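Local coordinates for protein glutathione S-transferase (Ceriporiopsis subvermispora, PDB 6J3F) that binds glutathione and, as a glutathione S-transferase related to LigE-type etherases, probably catalyses glutathione-dependent reactions, at residues I5-I10 with I36-I41. Residues are numbered along the deposited sequence; the frame is centred on the assembly and turned at random.
Sequences IQFYDI and IPYKTI
Ile5, Phe7 and Asp9 on strand 5-9, Lys39 and Ile41 on strand 38-41, do the backbone pairing of Ile5-Ile10 with Ile36-Ile41, a short worked example of parallel pairing in which bonds leave alternate residues. The strand axes approach to 4.6 Å with their N-to-C directions 31° apart. Lys39 N donates to Ile5 O at 2.8 Å, and Phe7 N returns a nearly straight bond to Lys39 O at 2.9 Å. Ile41 N to Phe7 O follows, then the longer Asp9 N to Ile41 O, at 3.2 Å.

Ile5, Phe7, Tyr38 and Thr40 share one face of the sheet. The Phe7 and Tyr38 side chains run side by side, their ring planes perpendicular, and Tyr38 CD2 lies 3.9 Å from Phe7 CB. Thr40 OG1 meets the edge of the Phe7 ring at CD2. This hydroxyl is anti to its own carbonyl carbon (chi1 -55°), which turns the methyl CG2 to Asp9 CB, 3.7 Å away. At the other end Ile5 CD1 reaches Ile36 CG2. On the reverse face Tyr8 and Ile41 lie alongside each other.

The two strands are the first and last elements of a beta-alpha-beta unit of the thioredoxin-like domain, joined by the crossover helix 22-34. This helix covers the Phe7 face, where Arg28 bonds to Thr40 and forms a salt bridge with Asp9 OD2, Thr24 hydrogen-bonds to Asp9 OD1, and Asn32 takes the Tyr38 hydroxyl. Helix 48-55 packs against Tyr8 on the reverse face. Strand 5-9 is flanked on its other side by antiparallel strand 73-76, and just beyond its end Ile10 touches the bound glutathione.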
# COMPACT_ATOMS: atom_id res chain seq x y z
N ILE A 5 -4.97 29.72 11.89
CA ILE A 5 -4.91 28.97 10.64
C ILE A 5 -6.30 28.94 10.02
O ILE A 5 -7.32 28.76 10.71
CB ILE A 5 -4.36 27.56 10.88
CG1 ILE A 5 -2.91 27.64 11.33
CG2 ILE A 5 -4.44 26.70 9.60
CD1 ILE A 5 -2.34 26.32 11.74
N GLN A 6 -6.35 29.15 8.71
CA GLN A 6 -7.59 29.06 7.95
C GLN A 6 -7.64 27.73 7.22
O GLN A 6 -6.74 27.40 6.44
CB GLN A 6 -7.72 30.23 6.99
CG GLN A 6 -7.93 31.52 7.74
CD GLN A 6 -7.11 32.61 7.17
OE1 GLN A 6 -7.16 32.86 5.95
NE2 GLN A 6 -6.33 33.29 8.02
N PHE A 7 -8.69 26.98 7.49
CA PHE A 7 -8.88 25.62 7.01
C PHE A 7 -10.05 25.63 6.03
O PHE A 7 -11.18 25.95 6.42
CB PHE A 7 -9.13 24.69 8.20
CG PHE A 7 -9.60 23.33 7.84
CD1 PHE A 7 -8.87 22.54 6.96
CD2 PHE A 7 -10.75 22.81 8.41
CE1 PHE A 7 -9.30 21.26 6.63
CE2 PHE A 7 -11.19 21.54 8.09
CZ PHE A 7 -10.47 20.76 7.20
N TYR A 8 -9.78 25.28 4.78
CA TYR A 8 -10.76 25.35 3.71
C TYR A 8 -11.45 24.00 3.55
O TYR A 8 -10.77 22.98 3.34
CB TYR A 8 -10.09 25.79 2.41
CG TYR A 8 -9.49 27.18 2.52
CD1 TYR A 8 -8.35 27.42 3.27
CD2 TYR A 8 -10.09 28.26 1.89
CE1 TYR A 8 -7.81 28.71 3.39
CE2 TYR A 8 -9.55 29.53 1.97
CZ TYR A 8 -8.44 29.76 2.74
OH TYR A 8 -7.93 31.04 2.83
N ASP A 9 -12.78 23.99 3.68
CA ASP A 9 -13.60 22.78 3.72
C ASP A 9 -14.75 22.95 2.74
O ASP A 9 -15.01 24.06 2.24
CB ASP A 9 -14.14 22.52 5.15
CG ASP A 9 -14.43 21.02 5.45
OD1 ASP A 9 -14.66 20.23 4.53
OD2 ASP A 9 -14.46 20.64 6.64
N ILE A 10 -15.45 21.85 2.45
CA ILE A 10 -16.61 21.82 1.58
C ILE A 10 -17.85 21.56 2.44
O ILE A 10 -17.93 20.52 3.09
CB ILE A 10 -16.48 20.74 0.50
CG1 ILE A 10 -15.13 20.83 -0.20
CG2 ILE A 10 -17.62 20.83 -0.48
CD1 ILE A 10 -14.92 19.78 -1.27
N ILE A 36 -4.58 22.42 17.54
CA ILE A 36 -4.17 23.68 16.92
C ILE A 36 -5.43 24.47 16.56
O ILE A 36 -6.28 23.95 15.82
CB ILE A 36 -3.31 23.44 15.67
CG1 ILE A 36 -2.02 22.71 16.05
CG2 ILE A 36 -3.02 24.74 14.98
CD1 ILE A 36 -1.17 22.35 14.86
N PRO A 37 -5.60 25.69 17.05
CA PRO A 37 -6.80 26.46 16.71
C PRO A 37 -6.79 26.90 15.25
O PRO A 37 -5.74 27.23 14.68
CB PRO A 37 -6.73 27.66 17.65
CG PRO A 37 -5.25 27.83 17.88
CD PRO A 37 -4.70 26.44 17.95
N TYR A 38 -7.97 26.90 14.65
CA TYR A 38 -8.15 27.18 13.24
C TYR A 38 -9.57 27.67 13.03
O TYR A 38 -10.44 27.54 13.90
CB TYR A 38 -7.89 25.94 12.36
CG TYR A 38 -8.82 24.79 12.71
CD1 TYR A 38 -8.52 23.93 13.76
CD2 TYR A 38 -10.00 24.58 12.00
CE1 TYR A 38 -9.36 22.90 14.09
CE2 TYR A 38 -10.84 23.56 12.33
CZ TYR A 38 -10.51 22.72 13.38
OH TYR A 38 -11.34 21.68 13.72
N LYS A 39 -9.81 28.21 11.86
CA LYS A 39 -11.13 28.71 11.48
C LYS A 39 -11.50 28.04 10.16
O LYS A 39 -10.75 28.12 9.19
CB LYS A 39 -11.09 30.24 11.35
CG LYS A 39 -12.34 30.89 10.81
CD LYS A 39 -11.97 32.14 9.99
CE LYS A 39 -13.19 32.96 9.59
NZ LYS A 39 -13.18 34.31 10.20
N THR A 40 -12.63 27.34 10.13
CA THR A 40 -13.09 26.78 8.87
C THR A 40 -13.68 27.89 8.00
O THR A 40 -14.33 28.81 8.49
CB THR A 40 -14.14 25.69 9.11
OG1 THR A 40 -13.62 24.69 10.01
CG2 THR A 40 -14.55 25.03 7.79
N ILE A 41 -13.42 27.82 6.69
CA ILE A 41 -14.14 28.65 5.74
C ILE A 41 -14.62 27.77 4.59
O ILE A 41 -13.83 27.05 3.98
CB ILE A 41 -13.32 29.87 5.26
CG1 ILE A 41 -12.37 29.58 4.13
CG2 ILE A 41 -12.42 30.45 6.38
CD1 ILE A 41 -11.56 30.80 3.90